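Local coordinates for Pli0006 protein (Listeria innocua, PDB 3OP9) that probably binds DNA as a plasmid-encoded transcriptional regulator of the XRE helix-turn-helix family, at residues A[30-35]-A[54-59]; A[8-13]-A[67-72]; A[23-28]-A[38-43]. All blocks are in the same frame, centred on the assembly; numbering follows the deposited sequence. Where two conformers were deposited one is given.

Interaction 1 of 3, residues A[30-35]-A[54-59]; sequences ELLNVQ and LIRLAT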
loop_
_atom_site.group_PDB
_atom_site.type_symbol
_atom_site.label_atom_id
_atom_site.label_comp_id
_atom_site.label_asym_id
_atom_site.label_seq_id
_atom_site.Cartn_x
_atom_site.Cartn_y
_atom_site.Cartn_z
ATOM N N GLU A 30 -25.352 13.081 -12.035
ATOM C CA GLU A 30 -24.969 14.491 -12.102
ATOM C C GLU A 30 -23.461 14.602 -11.923
ATOM O O GLU A 30 -22.820 15.369 -12.622
ATOM C CB GLU A 30 -25.726 15.326 -11.054
ATOM C CG GLU A 30 -27.061 15.894 -11.557
ATOM C CD GLU A 30 -28.236 15.690 -10.588
ATOM O OE1 GLU A 30 -28.086 15.970 -9.375
ATOM O OE2 GLU A 30 -29.317 15.250 -11.046
ATOM N N LEU A 31 -22.897 13.818 -11.002
ATOM C CA LEU A 31 -21.453 13.820 -10.746
ATOM C C LEU A 31 -20.647 13.424 -11.989
ATOM O O LEU A 31 -19.577 13.963 -12.259
ATOM C CB LEU A 31 -21.127 12.833 -9.619
ATOM C CG LEU A 31 -19.656 12.641 -9.249
ATOM C CD1 LEU A 31 -19.112 13.836 -8.463
ATOM C CD2 LEU A 31 -19.480 11.364 -8.449
ATOM N N LEU A 32 -21.162 12.466 -12.739
ATOM C CA LEU A 32 -20.428 11.945 -13.882
ATOM C C LEU A 32 -20.875 12.558 -15.196
ATOM O O LEU A 32 -20.322 12.239 -16.233
ATOM C CB LEU A 32 -20.587 10.445 -13.975
ATOM C CG LEU A 32 -20.143 9.657 -12.751
ATOM C CD1 LEU A 32 -20.469 8.211 -12.986
ATOM C CD2 LEU A 32 -18.665 9.869 -12.488
ATOM N N ASN A 33 -21.880 13.422 -15.154
ATOM C CA ASN A 33 -22.481 13.944 -16.380
ATOM C C ASN A 33 -22.915 12.837 -17.349
ATOM O O ASN A 33 -22.524 12.820 -18.519
ATOM C CB ASN A 33 -21.512 14.909 -17.066
ATOM C CG ASN A 33 -21.193 16.107 -16.192
ATOM O OD1 ASN A 33 -20.048 16.311 -15.786
ATOM N ND2 ASN A 33 -22.219 16.887 -15.863
ATOM N N VAL A 34 -23.723 11.909 -16.840
ATOM C CA VAL A 34 -24.363 10.897 -17.665
ATOM C C VAL A 34 -25.853 10.878 -17.320
ATOM O O VAL A 34 -26.283 11.520 -16.360
ATOM C CB VAL A 34 -23.779 9.490 -17.408
ATOM C CG1 VAL A 34 -22.291 9.438 -17.783
ATOM C CG2 VAL A 34 -24.000 9.073 -15.935
ATOM N N GLN A 35 -26.629 10.117 -18.084
ATOM C CA GLN A 35 -28.025 9.861 -17.759
ATOM C C GLN A 35 -28.148 9.033 -16.499
ATOM O O GLN A 35 -27.291 8.194 -16.229
ATOM C CB GLN A 35 -28.669 9.049 -18.862
ATOM C CG GLN A 35 -28.868 9.763 -20.166
ATOM C CD GLN A 35 -29.310 8.779 -21.225
ATOM O OE1 GLN A 35 -29.732 7.668 -20.905
ATOM N NE2 GLN A 35 -29.175 9.153 -22.473
ATOM N N LEU A 54 -14.317 6.321 -13.855
ATOM C CA LEU A 54 -13.781 5.644 -12.681
ATOM C C LEU A 54 -12.963 6.591 -11.841
ATOM O O LEU A 54 -12.994 6.500 -10.619
ATOM C CB LEU A 54 -12.883 4.470 -13.075
ATOM C CG LEU A 54 -13.626 3.275 -13.674
ATOM C CD1 LEU A 54 -12.669 2.308 -14.346
ATOM C CD2 LEU A 54 -14.426 2.607 -12.576
ATOM N N ILE A 55 -12.184 7.466 -12.483
ATOM C CA ILE A 55 -11.362 8.429 -11.738
ATOM C C ILE A 55 -12.219 9.451 -10.997
ATOM O O ILE A 55 -11.915 9.812 -9.858
ATOM C CB ILE A 55 -10.347 9.150 -12.654
ATOM C CG1 ILE A 55 -9.195 8.192 -12.978
ATOM C CG2 ILE A 55 -9.768 10.406 -11.970
ATOM C CD1 ILE A 55 -8.384 8.624 -14.167
ATOM N N ARG A 56 -13.300 9.913 -11.627
ATOM C CA ARG A 56 -14.184 10.841 -10.939
ATOM C C ARG A 56 -14.811 10.151 -9.733
ATOM O O ARG A 56 -14.941 10.774 -8.682
ATOM C CB ARG A 56 -15.309 11.380 -11.840
ATOM C CG ARG A 56 -14.880 12.317 -12.934
ATOM C CD ARG A 56 -16.111 12.890 -13.638
ATOM N NE ARG A 56 -15.778 13.896 -14.643
ATOM C CZ ARG A 56 -15.394 15.139 -14.362
ATOM N NH1 ARG A 56 -15.279 15.533 -13.102
ATOM N NH2 ARG A 56 -15.114 15.988 -15.345
ATOM N N LEU A 57 -15.209 8.882 -9.869
ATOM C CA LEU A 57 -15.815 8.184 -8.719
ATOM C C LEU A 57 -14.784 7.931 -7.613
ATOM O O LEU A 57 -15.058 8.097 -6.408
ATOM C CB LEU A 57 -16.419 6.840 -9.161
ATOM C CG LEU A 57 -17.657 6.952 -10.061
ATOM C CD1 LEU A 57 -17.986 5.643 -10.713
ATOM C CD2 LEU A 57 -18.822 7.465 -9.208
ATOM N N ALA A 58 -13.591 7.509 -8.001
ATOM C CA ALA A 58 -12.567 7.205 -6.981
ATOM C C ALA A 58 -12.216 8.472 -6.217
ATOM O O ALA A 58 -11.992 8.445 -5.007
ATOM C CB ALA A 58 -11.321 6.617 -7.640
ATOM N N THR A 59 -12.158 9.599 -6.934
ATOM C CA THR A 59 -11.806 10.860 -6.304
ATOM C C THR A 59 -12.946 11.274 -5.346
ATOM O O THR A 59 -12.703 11.708 -4.223
ATOM C CB THR A 59 -11.567 11.941 -7.387
ATOM O OG1 THR A 59 -10.460 11.537 -8.203
ATOM C CG2 THR A 59 -11.266 13.296 -6.756
#
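L31 and L32 follow each other at the end of helix 25-32 but differ in their first torsion. L31 has CG anti to the backbone N (chi1 177°). L32 has CG anti to the carbonyl carbon (chi1 -58°). In neither does the bond to CB aim at the other helix, yet both side chains end closer to it. R56 and L57 on helix 51-61 both have CG anti to the carbonyl carbon, and the R56 chain is extended from CG to NE.

The centre of the contact is L32 CD2. It lies 3.7 Å from R56 CB and 3.9 Å from L57 CG, so one methyl lies against the CB of R56 and the branch point of L57. L32 and R56 slide past each other in opposite directions, whereas L32 and L57 cross at about a right angle. L31 adds a second apolar touch, with its CD2 4.0 Å from L57 CD2, and these two side chains cross obliquely. R56 CD passes 3.9 Å from L31 O. No hydrogen bond joins the two segments. R56 contributes its aliphatic part here and is exposed, while L32 and L57 are buried. The contact therefore grades from a buried leucine pair to an exposed margin.

Helix 25-32 ends just here in a Schellman motif. N33, with positive phi, is its C-prime residue, and the bond from N33 N to E30 O is weak at 3.3 Å. The chain then turns away toward helix 36-44.

Around the contact, L32 also packs on Y42 of helix 36-44. L57 reaches F10 of helix 10-21 and L68 of helix 65-69. The contact thus joins helix 25-32 to helix 51-61, with L32 and L57 on its inner side and R56 at the outside.

Interaction 2 of 3, residues A[8-13]-A[67-72]; sequences HQFAEN and ELVGYV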
loop_
_atom_site.group_PDB
_atom_site.type_symbol
_atom_site.label_atom_id
_atom_site.label_comp_id
_atom_site.label_asym_id
_atom_site.label_seq_id
_atom_site.Cartn_x
_atom_site.Cartn_y
_atom_site.Cartn_z
ATOM N N HIS A 8 -13.677 -8.596 -11.537
ATOM C CA HIS A 8 -13.852 -7.376 -10.734
ATOM C C HIS A 8 -15.278 -7.299 -10.206
ATOM O O HIS A 8 -16.152 -8.037 -10.668
ATOM C CB HIS A 8 -13.544 -6.124 -11.554
ATOM C CG HIS A 8 -14.504 -5.873 -12.675
ATOM N ND1 HIS A 8 -15.687 -5.191 -12.499
ATOM C CD2 HIS A 8 -14.443 -6.182 -13.996
ATOM C CE1 HIS A 8 -16.320 -5.097 -13.656
ATOM N NE2 HIS A 8 -15.581 -5.682 -14.582
ATOM N N GLN A 9 -15.525 -6.402 -9.258
ATOM C CA GLN A 9 -16.861 -6.280 -8.679
ATOM C C GLN A 9 -17.266 -4.809 -8.612
ATOM O O GLN A 9 -17.754 -4.313 -7.609
ATOM C CB GLN A 9 -16.895 -6.954 -7.314
ATOM C CG GLN A 9 -16.017 -6.346 -6.277
ATOM C CD GLN A 9 -16.082 -7.125 -4.970
ATOM O OE1 GLN A 9 -15.840 -8.335 -4.952
ATOM N NE2 GLN A 9 -16.446 -6.442 -3.879
ATOM N N PHE A 10 -17.034 -4.097 -9.707
ATOM C CA PHE A 10 -17.384 -2.680 -9.750
ATOM C C PHE A 10 -18.892 -2.494 -9.497
ATOM O O PHE A 10 -19.298 -1.632 -8.730
ATOM C CB PHE A 10 -17.012 -2.065 -11.098
ATOM C CG PHE A 10 -17.541 -0.661 -11.274
ATOM C CD1 PHE A 10 -17.066 0.384 -10.467
ATOM C CD2 PHE A 10 -18.540 -0.397 -12.202
ATOM C CE1 PHE A 10 -17.556 1.687 -10.615
ATOM C CE2 PHE A 10 -19.035 0.893 -12.359
ATOM C CZ PHE A 10 -18.541 1.938 -11.569
ATOM N N ALA A 11 -19.737 -3.307 -10.114
ATOM C CA ALA A 11 -21.162 -3.010 -10.017
ATOM C C ALA A 11 -21.620 -3.195 -8.560
ATOM O O ALA A 11 -22.414 -2.398 -8.034
ATOM C CB ALA A 11 -21.967 -3.888 -10.953
ATOM N N GLU A 12 -21.129 -4.266 -7.923
ATOM C CA GLU A 12 -21.464 -4.579 -6.517
ATOM C C GLU A 12 -20.950 -3.460 -5.598
ATOM O O GLU A 12 -21.646 -3.021 -4.677
ATOM C CB GLU A 12 -20.860 -5.949 -6.135
ATOM C CG GLU A 12 -21.078 -6.336 -4.674
ATOM C CD GLU A 12 -20.509 -7.723 -4.318
ATOM O OE1 GLU A 12 -20.306 -8.557 -5.232
ATOM O OE2 GLU A 12 -20.264 -7.974 -3.117
ATOM N N ASN A 13 -19.731 -2.995 -5.862
ATOM C CA ASN A 13 -19.115 -1.930 -5.062
ATOM C C ASN A 13 -19.832 -0.608 -5.226
ATOM O O ASN A 13 -20.081 0.100 -4.248
ATOM C CB ASN A 13 -17.635 -1.747 -5.427
ATOM C CG ASN A 13 -16.793 -2.899 -4.972
ATOM O OD1 ASN A 13 -17.252 -3.736 -4.199
ATOM N ND2 ASN A 13 -15.543 -2.930 -5.400
ATOM N N GLU A 67 -9.500 -0.394 -5.348
ATOM C CA GLU A 67 -10.561 -0.616 -4.365
ATOM C C GLU A 67 -11.936 -0.442 -5.031
ATOM O O GLU A 67 -12.854 -1.241 -4.815
ATOM C CB GLU A 67 -10.435 0.401 -3.204
ATOM C CG GLU A 67 -9.274 0.126 -2.252
ATOM C CD GLU A 67 -9.005 1.266 -1.252
ATOM O OE1 GLU A 67 -9.393 2.436 -1.524
ATOM O OE2 GLU A 67 -8.377 0.982 -0.205
ATOM N N LEU A 68 -12.115 0.653 -5.755
ATOM C CA LEU A 68 -13.410 0.919 -6.417
ATOM C C LEU A 68 -13.886 -0.216 -7.329
ATOM O O LEU A 68 -15.065 -0.599 -7.308
ATOM C CB LEU A 68 -13.309 2.210 -7.237
ATOM C CG LEU A 68 -14.544 2.629 -8.026
ATOM C CD1 LEU A 68 -15.765 2.818 -7.083
ATOM C CD2 LEU A 68 -14.242 3.911 -8.831
ATOM N N VAL A 69 -12.986 -0.769 -8.138
ATOM C CA VAL A 69 -13.398 -1.869 -8.984
ATOM C C VAL A 69 -13.198 -3.261 -8.403
ATOM O O VAL A 69 -13.644 -4.206 -9.025
ATOM C CB VAL A 69 -12.754 -1.817 -10.380
ATOM C CG1 VAL A 69 -12.928 -0.452 -10.976
ATOM C CG2 VAL A 69 -11.275 -2.240 -10.321
ATOM N N GLY A 70 -12.552 -3.413 -7.237
ATOM C CA GLY A 70 -12.324 -4.744 -6.668
ATOM C C GLY A 70 -11.265 -5.552 -7.421
ATOM O O GLY A 70 -11.341 -6.785 -7.565
ATOM N N TYR A 71 -10.247 -4.855 -7.888
ATOM C CA TYR A 71 -9.124 -5.508 -8.592
ATOM C C TYR A 71 -8.048 -5.919 -7.598
ATOM O O TYR A 71 -7.607 -5.090 -6.806
ATOM C CB TYR A 71 -8.540 -4.551 -9.641
ATOM C CG TYR A 71 -7.296 -5.138 -10.332
ATOM C CD1 TYR A 71 -7.419 -6.183 -11.239
ATOM C CD2 TYR A 71 -6.015 -4.680 -10.023
ATOM C CE1 TYR A 71 -6.290 -6.745 -11.847
ATOM C CE2 TYR A 71 -4.884 -5.230 -10.633
ATOM C CZ TYR A 71 -5.034 -6.251 -11.545
ATOM O OH TYR A 71 -3.919 -6.804 -12.138
ATOM N N VAL A 72 -7.611 -7.191 -7.627
ATOM C CA VAL A 72 -6.498 -7.644 -6.777
ATOM C C VAL A 72 -5.497 -8.418 -7.629
ATOM O O VAL A 72 -5.863 -8.935 -8.666
ATOM C CB VAL A 72 -6.946 -8.571 -5.603
ATOM C CG1 VAL A 72 -7.906 -7.854 -4.676
ATOM C CG2 VAL A 72 -7.567 -9.848 -6.129
#
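The start of helix 10-21 meets the end of helix 65-69 backbone to backbone, with F10 CA 4.1 Å from V69 CA and a hydrogen bond from Q9 N to V69 O of 2.9 Å. The donor stands above the V69 carbonyl plane, and H8 CB also lies close to this oxygen.

N13 makes the second bond across. Its ND2 donates to L68 O at 3.1 Å, nearly straight at 164°. L68 O lies in the N13 amide plane, but ND2 sits well above the L68 carbonyl plane. In the Q9 conformer described, one of two deposited, Q9 NE2 donates to a lone pair of N13 OD1 at 2.8 Å, so the N13 amide is held at both ends. The chain of Q9 starts from the crowded chi1 position and runs extended beyond CG. Q9 CG rests 4.0 Å from G70 CA, in ordinary van der Waals contact.

The F10 ring lies alongside L68, pointing the same way, with CE1 4.1 Å from L68 CG. L68 O is at the ring edge. F10 N donates to H8 ND1 at 3.3 Å, in the plane of the imidazole. H8 NE2 bonds E52 of the second subunit, so a proton on NE2 would be consistent with both bonds. G70 O bonds Q85 of the third subunit.

Helix 65-69 closes in a Schellman motif with G70, of positive phi, as C-prime residue. Q9 is the N-cap residue of helix 10-21. The arrangement brings helix 10-21 and helix 65-69 together, consistent with the compact five-helix DNA-binding domains of the XRE family.

Interaction 3 of 3, residues A[23-28]-A[38-43]; sequences LKNHQI and TVAYYM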
loop_
_atom_site.group_PDB
_atom_site.type_symbol
_atom_site.label_atom_id
_atom_site.label_comp_id
_atom_site.label_asym_id
_atom_site.label_seq_id
_atom_site.Cartn_x
_atom_site.Cartn_y
_atom_site.Cartn_z
ATOM N N LEU A 23 -27.079 7.802 -1.469
ATOM C CA LEU A 23 -27.190 8.483 -2.749
ATOM C C LEU A 23 -28.308 7.930 -3.623
ATOM O O LEU A 23 -28.714 6.761 -3.512
ATOM C CB LEU A 23 -25.873 8.380 -3.511
ATOM C CG LEU A 23 -24.711 9.092 -2.826
ATOM C CD1 LEU A 23 -23.370 8.623 -3.416
ATOM C CD2 LEU A 23 -24.894 10.626 -2.956
ATOM N N LYS A 24 -28.801 8.796 -4.501
ATOM C CA LYS A 24 -29.774 8.418 -5.505
ATOM C C LYS A 24 -29.019 8.370 -6.818
ATOM O O LYS A 24 -28.050 9.101 -6.993
ATOM C CB LYS A 24 -30.883 9.463 -5.589
ATOM C CG LYS A 24 -31.535 9.797 -4.258
ATOM C CD LYS A 24 -32.796 8.981 -4.030
ATOM C CE LYS A 24 -33.793 9.740 -3.172
ATOM N NZ LYS A 24 -35.194 9.352 -3.481
ATOM N N ASN A 25 -29.463 7.522 -7.735
ATOM C CA ASN A 25 -28.802 7.397 -9.032
ATOM C C ASN A 25 -28.623 8.738 -9.748
ATOM O O ASN A 25 -27.600 8.953 -10.390
ATOM C CB ASN A 25 -29.560 6.434 -9.947
ATOM C CG ASN A 25 -29.417 4.999 -9.522
ATOM O OD1 ASN A 25 -28.627 4.676 -8.638
ATOM N ND2 ASN A 25 -30.159 4.122 -10.164
ATOM N N HIS A 26 -29.607 9.625 -9.666
ATOM C CA HIS A 26 -29.513 10.901 -10.391
ATOM C C HIS A 26 -28.397 11.806 -9.834
ATOM O O HIS A 26 -27.839 12.615 -10.577
ATOM C CB HIS A 26 -30.860 11.658 -10.426
ATOM C CG HIS A 26 -31.183 12.384 -9.156
ATOM N ND1 HIS A 26 -32.077 11.897 -8.223
ATOM C CD2 HIS A 26 -30.732 13.561 -8.662
ATOM C CE1 HIS A 26 -32.150 12.735 -7.205
ATOM N NE2 HIS A 26 -31.339 13.752 -7.444
ATOM N N GLN A 27 -28.072 11.658 -8.549
ATOM C CA GLN A 27 -26.969 12.394 -7.930
ATOM C C GLN A 27 -25.623 11.905 -8.469
ATOM O O GLN A 27 -24.722 12.702 -8.779
ATOM C CB GLN A 27 -27.013 12.233 -6.412
ATOM C CG GLN A 27 -28.243 12.903 -5.791
ATOM C CD GLN A 27 -28.322 12.736 -4.290
ATOM O OE1 GLN A 27 -28.341 11.624 -3.786
ATOM N NE2 GLN A 27 -28.381 13.857 -3.563
ATOM N N ILE A 28 -25.484 10.592 -8.600
ATOM C CA ILE A 28 -24.277 10.047 -9.195
ATOM C C ILE A 28 -24.224 10.442 -10.666
ATOM O O ILE A 28 -23.146 10.750 -11.184
ATOM C CB ILE A 28 -24.212 8.519 -9.024
ATOM C CG1 ILE A 28 -24.129 8.189 -7.529
ATOM C CG2 ILE A 28 -23.034 7.923 -9.801
ATOM C CD1 ILE A 28 -24.452 6.734 -7.190
ATOM N N THR A 38 -27.967 5.425 -17.267
ATOM C CA THR A 38 -26.643 4.858 -17.448
ATOM C C THR A 38 -26.088 4.413 -16.107
ATOM O O THR A 38 -25.427 3.387 -16.022
ATOM C CB THR A 38 -25.676 5.862 -18.092
ATOM O OG1 THR A 38 -26.088 6.095 -19.445
ATOM C CG2 THR A 38 -24.277 5.317 -18.110
ATOM N N VAL A 39 -26.356 5.187 -15.066
ATOM C CA VAL A 39 -25.909 4.818 -13.716
ATOM C C VAL A 39 -26.620 3.540 -13.239
ATOM O O VAL A 39 -26.022 2.685 -12.587
ATOM C CB VAL A 39 -26.162 5.970 -12.760
ATOM C CG1 VAL A 39 -26.030 5.489 -11.281
ATOM C CG2 VAL A 39 -25.207 7.117 -13.076
ATOM N N ALA A 40 -27.897 3.406 -13.580
ATOM C CA ALA A 40 -28.632 2.176 -13.298
ATOM C C ALA A 40 -27.922 0.999 -13.933
ATOM O O ALA A 40 -27.784 -0.060 -13.315
ATOM C CB ALA A 40 -30.090 2.262 -13.818
ATOM N N TYR A 41 -27.472 1.165 -15.172
ATOM C CA TYR A 41 -26.767 0.074 -15.835
ATOM C C TYR A 41 -25.382 -0.195 -15.233
ATOM O O TYR A 41 -24.936 -1.323 -15.254
ATOM C CB TYR A 41 -26.624 0.329 -17.315
ATOM C CG TYR A 41 -27.962 0.449 -18.035
ATOM C CD1 TYR A 41 -29.100 -0.245 -17.593
ATOM C CD2 TYR A 41 -28.081 1.253 -19.141
ATOM C CE1 TYR A 41 -30.329 -0.119 -18.270
ATOM C CE2 TYR A 41 -29.300 1.385 -19.836
ATOM C CZ TYR A 41 -30.409 0.700 -19.392
ATOM O OH TYR A 41 -31.592 0.854 -20.083
ATOM N N TYR A 42 -24.698 0.827 -14.725
ATOM C CA TYR A 42 -23.456 0.583 -13.974
ATOM C C TYR A 42 -23.705 -0.348 -12.813
ATOM O O TYR A 42 -22.902 -1.253 -12.550
ATOM C CB TYR A 42 -22.894 1.864 -13.369
ATOM C CG TYR A 42 -22.292 2.844 -14.334
ATOM C CD1 TYR A 42 -21.949 2.479 -15.631
ATOM C CD2 TYR A 42 -22.077 4.151 -13.941
ATOM C CE1 TYR A 42 -21.394 3.425 -16.517
ATOM C CE2 TYR A 42 -21.538 5.082 -14.798
ATOM C CZ TYR A 42 -21.196 4.723 -16.079
ATOM O OH TYR A 42 -20.644 5.703 -16.888
HETATM N N MSE A 43 -24.798 -0.085 -12.095
HETATM C CA MSE A 43 -25.113 -0.785 -10.842
HETATM C C MSE A 43 -25.498 -2.231 -11.088
HETATM O O MSE A 43 -25.262 -3.085 -10.246
HETATM C CB MSE A 43 -26.262 -0.099 -10.094
HETATM C CG MSE A 43 -26.041 1.369 -9.770
HETATM SE SE MSE A 43 -25.095 1.742 -8.088
HETATM C CE MSE A 43 -24.809 3.651 -8.399
#
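N25 and I28, one turn apart on helix 25-32, both point at helix 36-44, where V39 and M43 point back. V39 stands between the two. Its CG1 lies 3.8 Å from N25 OD1, and the two side chains cross obliquely. Its CG2 lies 4.0 Å from I28 CG2, and there the side chains cross at about a right angle.

M43, a selenomethionine with two deposited conformers, comes in end-on. Its chain bends at chi2 (-87°) and brings CE tip to tip with I28 CD1. At 3.3 Å this CE-CD1 pair is tighter than usual for carbon atoms. M43 CE also meets N25 OD1 tip to tip, at 4.0 Å. The other branch of the amide, N25 ND2, lies 4.0 Å from A40 CA.

No hydrogen bond crosses between the segments. The N25 amide is instead anchored by K18 of helix 10-21, whose NZ bonds OD1.

Helices 25-32 and 36-44 are consecutive, consistent with the two helices of the helix-turn-helix. The V39 side chain also packs on V34 in the connecting turn. M43 continues onto L14, S15 and K18, so helix 10-21 borders the contact.

How the interactions relate
Interactions 1 and 3 share helix 25-32, and their centres are 10 Å apart. They are in direct contact, with L57 CD2 4.3 Å from I28 CG2. Interaction 2 closes a loop of chain that contains both of the others. It touches interaction 1 through V69 CG1, 3.8 Å from L54 CD2, and interaction 3 through A11 CB, 3.2 Å from Y42 O. Its centre is 15 Å from that of interaction 1 and 16 Å from that of interaction 3. Interactions 1 and 2 also touch the second subunit, whereas no other chain of the assembly touches interaction 3. Interactions 1 and 3 both lie within the probable DNA-binding helix-turn-helix region.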